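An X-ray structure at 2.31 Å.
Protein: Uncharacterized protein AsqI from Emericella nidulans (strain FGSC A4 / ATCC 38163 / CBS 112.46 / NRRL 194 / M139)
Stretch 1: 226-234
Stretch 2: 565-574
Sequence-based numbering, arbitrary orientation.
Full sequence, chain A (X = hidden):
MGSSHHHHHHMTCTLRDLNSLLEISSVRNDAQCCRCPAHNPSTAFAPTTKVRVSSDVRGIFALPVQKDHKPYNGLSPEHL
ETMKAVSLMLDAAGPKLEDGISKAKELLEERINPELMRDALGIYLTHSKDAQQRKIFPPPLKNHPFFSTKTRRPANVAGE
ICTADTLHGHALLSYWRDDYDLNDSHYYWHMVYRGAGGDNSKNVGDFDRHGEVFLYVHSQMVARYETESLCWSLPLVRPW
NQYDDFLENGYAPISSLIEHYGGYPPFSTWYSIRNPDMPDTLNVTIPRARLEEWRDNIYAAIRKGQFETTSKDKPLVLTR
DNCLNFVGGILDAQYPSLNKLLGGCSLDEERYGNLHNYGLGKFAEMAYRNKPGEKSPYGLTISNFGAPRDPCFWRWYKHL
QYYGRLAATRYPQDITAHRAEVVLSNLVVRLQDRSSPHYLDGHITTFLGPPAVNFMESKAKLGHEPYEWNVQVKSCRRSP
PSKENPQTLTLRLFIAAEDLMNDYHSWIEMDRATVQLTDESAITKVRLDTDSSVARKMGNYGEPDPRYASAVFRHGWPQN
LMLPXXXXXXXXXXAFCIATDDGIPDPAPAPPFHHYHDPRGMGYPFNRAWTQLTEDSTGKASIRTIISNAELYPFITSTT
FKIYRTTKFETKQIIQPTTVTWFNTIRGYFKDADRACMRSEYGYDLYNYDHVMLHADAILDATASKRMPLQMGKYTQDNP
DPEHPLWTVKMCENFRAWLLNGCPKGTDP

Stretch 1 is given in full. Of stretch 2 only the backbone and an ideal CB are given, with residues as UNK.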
ATOM      1  N   GLU A 226     -21.137   0.749   2.485  1.00 21.09           N
ATOM      2  CA  GLU A 226     -20.477   0.036   1.411  1.00 22.63           C
ATOM      3  C   GLU A 226     -20.069   1.014   0.329  1.00 21.04           C
ATOM      4  O   GLU A 226     -18.977   0.914  -0.221  1.00 24.88           O
ATOM      5  CB  GLU A 226     -21.385  -1.054   0.855  1.00 21.97           C
ATOM      6  CG  GLU A 226     -21.410  -2.292   1.738  1.00 24.02           C
ATOM      7  CD  GLU A 226     -21.743  -3.550   0.961  1.00 26.96           C
ATOM      8  OE1 GLU A 226     -22.825  -3.603   0.338  1.00 36.40           O
ATOM      9  OE2 GLU A 226     -20.925  -4.491   0.969  1.00 25.28           O
ATOM     10  N   THR A 227     -20.944   1.970   0.028  1.00 19.96           N
ATOM     11  CA  THR A 227     -20.620   2.994  -0.957  1.00 20.96           C
ATOM     12  C   THR A 227     -19.423   3.823  -0.480  1.00 21.00           C
ATOM     13  O   THR A 227     -18.553   4.188  -1.274  1.00 20.44           O
ATOM     14  CB  THR A 227     -21.833   3.902  -1.226  1.00 19.28           C
ATOM     15  OG1 THR A 227     -22.887   3.110  -1.801  1.00 17.86           O
ATOM     16  CG2 THR A 227     -21.473   5.043  -2.171  1.00 16.46           C
ATOM     17  N   GLU A 228     -19.378   4.114   0.816  1.00 20.70           N
ATOM     18  CA  GLU A 228     -18.273   4.881   1.387  1.00 15.98           C
ATOM     19  C   GLU A 228     -16.983   4.084   1.237  1.00 20.12           C
ATOM     20  O   GLU A 228     -15.916   4.640   0.941  1.00 19.88           O
ATOM     21  CB  GLU A 228     -18.526   5.204   2.859  1.00 16.08           C
ATOM     22  CG  GLU A 228     -17.592   6.259   3.430  1.00 15.48           C
ATOM     23  CD  GLU A 228     -18.043   7.677   3.109  1.00 18.32           C
ATOM     24  OE1 GLU A 228     -19.023   7.844   2.342  1.00 18.00           O
ATOM     25  OE2 GLU A 228     -17.420   8.632   3.636  1.00 20.01           O
ATOM     26  N   SER A 229     -17.090   2.777   1.450  1.00 21.45           N
ATOM     27  CA  SER A 229     -15.990   1.858   1.194  1.00 20.44           C
ATOM     28  C   SER A 229     -15.442   1.954  -0.247  1.00 23.73           C
ATOM     29  O   SER A 229     -14.237   2.018  -0.454  1.00 21.28           O
ATOM     30  CB  SER A 229     -16.435   0.429   1.487  1.00 19.36           C
ATOM     31  OG  SER A 229     -15.310  -0.384   1.783  1.00 27.82           O
ATOM     32  N   LEU A 230     -16.329   1.970  -1.235  1.00 23.02           N
ATOM     33  CA  LEU A 230     -15.916   2.025  -2.625  1.00 21.76           C
ATOM     34  C   LEU A 230     -15.171   3.310  -2.962  1.00 26.73           C
ATOM     35  O   LEU A 230     -14.329   3.334  -3.863  1.00 27.76           O
ATOM     36  CB  LEU A 230     -17.132   1.889  -3.538  1.00 26.05           C
ATOM     37  CG  LEU A 230     -17.280   0.560  -4.268  1.00 35.20           C
ATOM     38  CD1 LEU A 230     -16.966  -0.571  -3.331  1.00 31.96           C
ATOM     39  CD2 LEU A 230     -18.691   0.432  -4.810  1.00 34.79           C
ATOM     40  N   CYS A 231     -15.488   4.383  -2.246  1.00 21.91           N
ATOM     41  CA  CYS A 231     -14.868   5.671  -2.511  1.00 22.35           C
ATOM     42  C   CYS A 231     -13.363   5.623  -2.226  1.00 24.68           C
ATOM     43  O   CYS A 231     -12.560   6.261  -2.910  1.00 23.02           O
ATOM     44  CB  CYS A 231     -15.549   6.758  -1.680  1.00 20.62           C
ATOM     45  SG  CYS A 231     -17.328   6.943  -2.029  1.00 20.72           S
ATOM     46  N   TRP A 232     -12.985   4.850  -1.221  1.00 21.67           N
ATOM     47  CA  TRP A 232     -11.582   4.694  -0.906  1.00 23.49           C
ATOM     48  C   TRP A 232     -10.998   3.471  -1.597  1.00 23.64           C
ATOM     49  O   TRP A 232      -9.860   3.093  -1.339  1.00 24.72           O
ATOM     50  CB  TRP A 232     -11.393   4.587   0.602  1.00 20.48           C
ATOM     51  CG  TRP A 232     -11.850   5.795   1.331  1.00 22.32           C
ATOM     52  CD1 TRP A 232     -13.031   5.958   1.998  1.00 19.91           C
ATOM     53  CD2 TRP A 232     -11.128   7.024   1.482  1.00 21.82           C
ATOM     54  NE1 TRP A 232     -13.086   7.211   2.563  1.00 20.04           N
ATOM     55  CE2 TRP A 232     -11.932   7.887   2.263  1.00 19.32           C
ATOM     56  CE3 TRP A 232      -9.875   7.480   1.037  1.00 24.29           C
ATOM     57  CZ2 TRP A 232     -11.524   9.182   2.611  1.00 22.67           C
ATOM     58  CZ3 TRP A 232      -9.471   8.780   1.375  1.00 19.27           C
ATOM     59  CH2 TRP A 232     -10.294   9.609   2.157  1.00 21.24           C
ATOM     60  N   SER A 233     -11.800   2.852  -2.457  1.00 21.52           N
ATOM     61  CA  SER A 233     -11.398   1.657  -3.197  1.00 25.07           C
ATOM     62  C   SER A 233     -11.147   0.468  -2.279  1.00 28.09           C
ATOM     63  O   SER A 233     -10.341  -0.395  -2.603  1.00 26.88           O
ATOM     64  CB  SER A 233     -10.146   1.926  -4.047  1.00 25.67           C
ATOM     65  OG  SER A 233     -10.476   2.654  -5.224  1.00 23.84           O
ATOM     66  N   LEU A 234     -11.853   0.419  -1.148  1.00 27.41           N
ATOM     67  CA  LEU A 234     -11.750  -0.705  -0.218  1.00 25.93           C
ATOM     68  C   LEU A 234     -12.764  -1.808  -0.575  1.00 25.36           C
ATOM     69  O   LEU A 234     -13.699  -1.577  -1.332  1.00 28.19           O
ATOM     70  CB  LEU A 234     -11.959  -0.216   1.217  1.00 29.09           C
ATOM     71  CG  LEU A 234     -10.990   0.879   1.664  1.00 29.58           C
ATOM     72  CD1 LEU A 234     -11.303   1.365   3.072  1.00 22.76           C
ATOM     73  CD2 LEU A 234      -9.577   0.352   1.587  1.00 25.90           C
ATOM     74  N   UNK A 565     -18.441  10.234   0.401  1.00 19.43           N
ATOM     75  CA  UNK A 565     -17.256  11.088   0.398  1.00 22.34           C
ATOM     76  C   UNK A 565     -16.728  11.372  -1.035  1.00 23.03           C
ATOM     77  O   UNK A 565     -16.194  12.452  -1.301  1.00 20.70           O
ATOM     78  CB  UNK A 565     -16.157  10.432   1.237  1.00 22.34           C
ATOM     79  N   UNK A 566     -16.901  10.422  -1.954  1.00 19.48           N
ATOM     80  CA  UNK A 566     -16.460  10.606  -3.323  1.00 19.42           C
ATOM     81  C   UNK A 566     -14.973  10.370  -3.522  1.00 20.93           C
ATOM     82  O   UNK A 566     -14.294   9.823  -2.649  1.00 21.47           O
ATOM     83  CB  UNK A 566     -16.816  12.020  -3.788  1.00 19.42           C
ATOM     84  N   UNK A 567     -14.459  10.778  -4.681  1.00 24.26           N
ATOM     85  CA  UNK A 567     -13.025  10.655  -4.972  1.00 22.24           C
ATOM     86  C   UNK A 567     -12.413  11.992  -5.351  1.00 23.13           C
ATOM     87  O   UNK A 567     -13.116  12.886  -5.826  1.00 26.01           O
ATOM     88  CB  UNK A 567     -12.794   9.645  -6.098  1.00 22.24           C
ATOM     89  N   UNK A 568     -11.103  12.132  -5.144  1.00 25.79           N
ATOM     90  CA  UNK A 568     -10.415  13.401  -5.422  1.00 25.04           C
ATOM     91  C   UNK A 568     -10.678  13.857  -6.859  1.00 23.02           C
ATOM     92  O   UNK A 568     -10.972  15.034  -7.104  1.00 28.01           O
ATOM     93  CB  UNK A 568      -8.911  13.258  -5.183  1.00 25.04           C
ATOM     94  N   UNK A 569     -10.628  12.907  -7.793  1.00 22.17           N
ATOM     95  CA  UNK A 569     -10.842  13.179  -9.205  1.00 24.84           C
ATOM     96  C   UNK A 569     -12.312  13.341  -9.580  1.00 30.10           C
ATOM     97  O   UNK A 569     -12.619  13.684 -10.719  1.00 28.82           O
ATOM     98  CB  UNK A 569     -10.226  12.054 -10.039  1.00 24.84           C
ATOM     99  N   UNK A 570     -13.219  13.078  -8.633  1.00 28.12           N
ATOM    100  CA  UNK A 570     -14.652  13.196  -8.877  1.00 24.70           C
ATOM    101  C   UNK A 570     -15.288  11.861  -9.228  1.00 29.40           C
ATOM    102  O   UNK A 570     -15.139  11.365 -10.345  1.00 28.70           O
ATOM    103  CB  UNK A 570     -14.912  14.202 -10.000  1.00 24.70           C
ATOM    104  N   UNK A 571     -16.005  11.276  -8.274  1.00 29.49           N
ATOM    105  CA  UNK A 571     -16.539   9.930  -8.445  1.00 23.50           C
ATOM    106  C   UNK A 571     -17.924   9.970  -9.070  1.00 27.32           C
ATOM    107  O   UNK A 571     -18.776  10.756  -8.660  1.00 25.63           O
ATOM    108  CB  UNK A 571     -16.588   9.198  -7.102  1.00 23.50           C
ATOM    109  N   UNK A 572     -18.155   9.126 -10.083  1.00 32.21           N
ATOM    110  CA  UNK A 572     -19.455   9.178 -10.767  1.00 27.86           C
ATOM    111  C   UNK A 572     -20.582   8.496  -9.989  1.00 27.34           C
ATOM    112  O   UNK A 572     -20.451   7.362  -9.536  1.00 21.56           O
ATOM    113  CB  UNK A 572     -19.334   8.528 -12.147  1.00 27.86           C
ATOM    114  N   UNK A 573     -21.689   9.220  -9.831  1.00 24.55           N
ATOM    115  CA  UNK A 573     -22.900   8.676  -9.226  1.00 22.07           C
ATOM    116  C   UNK A 573     -24.074   8.877 -10.170  1.00 23.71           C
ATOM    117  O   UNK A 573     -23.993   9.653 -11.112  1.00 24.04           O
ATOM    118  CB  UNK A 573     -23.179   9.332  -7.872  1.00 22.07           C
ATOM    119  N   UNK A 574     -25.171   8.181  -9.923  1.00 25.54           N
ATOM    120  CA  UNK A 574     -26.382   8.416 -10.695  1.00 23.46           C
ATOM    121  C   UNK A 574     -27.489   8.898  -9.766  1.00 24.91           C
ATOM    122  O   UNK A 574     -27.660   8.360  -8.666  1.00 25.10           O
ATOM    123  CB  UNK A 574     -26.811   7.150 -11.439  1.00 23.46           C
TER

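Stretch 1 offers the final part of a helix reaching to about C231, and the loop after it. Stretch 2 passes that part of the helix, makes a turn, and leaves as a strand at 151° to the helix direction.

At position 565 the CA-to-CB bond points toward the helix, and the ideal CB lies 3.3 Å from OE2 of E228, with C231 CB and W232 NE1 a little farther off. The carboxylate is close enough to accept a hydrogen bond from the backbone, which any residue but proline could donate. Beyond CB the space is limited and partly lined by carbon, so a small or branched apolar side chain would suit; an acid would bring like charges together. The residue is V565. Its N donates to E228 OE1 at 3.1 Å, while its CG1 packs 3.4 Å from C231 CB and 3.7 Å from W232 NE1, approaching the indole obliquely.

Position 566 has phi/psi of 80/-167, and the positive phi favours glycine. The CB would point away from stretch 1, with C231 SG its nearest atom at 5.4 Å, so it is the backbone rather than the neighbouring helix that argues for glycine. G566 is deposited. Its N makes a weak hydrogen bond to C231 SG (3.5 Å), and its O lies 3.5 Å from C231 CB.

From position 567 the CB points sideways, 4.7 Å from C231 O. The carbonyls of L230 and C231 and the hydroxyl of S233 make this a polar edge, suited to a long flexible chain with a polar or positive end, such as lysine, arginine or glutamine. K567 is nearly extended beyond chi1: its CG lies 3.4 Å from C231 O and its CE 3.7 Å from L230 O. The ammonium NZ ends 4.1 Å from S233 OG, a loose approach.

Positions 568 and 569 are the middle of a type I turn from 567 to 570 and are out of reach, so stretch 1 sets no requirement there; V568 and E569 occupy them. At 570, phi/psi of 97/104 would jam a CB against the preceding carbonyl O, so glycine is called for. G570 closes the turn, its N donating to K567 O at 2.8 Å.

Position 571 points toward the helix, but no atom of stretch 1 lies within 5.5 Å of the ideal CB. A long apolar chain would be needed to reach L230 and C231; methionine fits, and leucine could reach part of the way. M571, with all three chi angles t, brings its SD 3.5 Å from C231 SG and its CE 4.3 Å from L230 CB.

Position 572 is out of reach, and its phi of -78° permits proline: P572.

Position 573 starts sideways, and a large apolar side chain could reach T227 and C231. F573 does so with its ring edge: CE2 lies 3.7 Å from T227 CG2 and CZ 4.4 Å from C231 SG.

Position 574 is beyond contact; its extended backbone suits a beta-branched residue, and V574 is found.

Stretch 2, residues 565-574: VGKVEGMPFV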
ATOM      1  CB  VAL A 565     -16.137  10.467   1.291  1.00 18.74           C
ATOM      2  CG1 VAL A 565     -15.663   9.130   0.744  1.00 19.54           C
ATOM      3  CG2 VAL A 565     -14.957  11.427   1.483  1.00 16.20           C
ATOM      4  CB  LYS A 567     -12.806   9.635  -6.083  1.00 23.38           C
ATOM      5  CG  LYS A 567     -13.094   8.207  -5.627  1.00 24.94           C
ATOM      6  CD  LYS A 567     -13.205   7.260  -6.808  1.00 23.50           C
ATOM      7  CE  LYS A 567     -13.071   5.820  -6.361  1.00 26.30           C
ATOM      8  NZ  LYS A 567     -12.991   4.936  -7.554  1.00 30.01           N
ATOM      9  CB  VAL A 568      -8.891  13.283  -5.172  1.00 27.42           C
ATOM     10  CG1 VAL A 568      -8.139  14.539  -5.696  1.00 22.02           C
ATOM     11  CG2 VAL A 568      -8.617  13.058  -3.676  1.00 19.59           C
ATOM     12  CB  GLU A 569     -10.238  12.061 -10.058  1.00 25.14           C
ATOM     13  CG  GLU A 569     -11.031  10.767 -10.058  1.00 24.53           C
ATOM     14  CD  GLU A 569     -10.510   9.739  -9.062  1.00 25.51           C
ATOM     15  OE1 GLU A 569      -9.833  10.108  -8.060  1.00 22.31           O
ATOM     16  OE2 GLU A 569     -10.798   8.539  -9.282  1.00 30.95           O
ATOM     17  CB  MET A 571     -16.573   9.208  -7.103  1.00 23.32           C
ATOM     18  CG  MET A 571     -17.125   7.797  -7.147  1.00 22.38           C
ATOM     19  SD  MET A 571     -17.025   7.064  -5.507  1.00 23.80           S
ATOM     20  CE  MET A 571     -17.924   5.515  -5.721  1.00 21.04           C
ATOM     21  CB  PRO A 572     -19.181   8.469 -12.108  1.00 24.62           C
ATOM     22  CG  PRO A 572     -17.976   7.643 -11.876  1.00 38.20           C
ATOM     23  CD  PRO A 572     -17.154   8.336 -10.823  1.00 30.93           C
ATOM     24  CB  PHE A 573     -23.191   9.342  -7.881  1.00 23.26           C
ATOM     25  CG  PHE A 573     -22.334   8.844  -6.754  1.00 21.13           C
ATOM     26  CD1 PHE A 573     -20.970   9.116  -6.727  1.00 22.89           C
ATOM     27  CD2 PHE A 573     -22.893   8.127  -5.704  1.00 22.73           C
ATOM     28  CE1 PHE A 573     -20.166   8.669  -5.680  1.00 22.99           C
ATOM     29  CE2 PHE A 573     -22.097   7.674  -4.658  1.00 23.25           C
ATOM     30  CZ  PHE A 573     -20.716   7.948  -4.651  1.00 19.19           C
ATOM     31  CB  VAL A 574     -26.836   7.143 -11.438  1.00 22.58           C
ATOM     32  CG1 VAL A 574     -28.178   7.373 -12.134  1.00 21.04           C
ATOM     33  CG2 VAL A 574     -25.769   6.710 -12.438  1.00 27.13           C
TER
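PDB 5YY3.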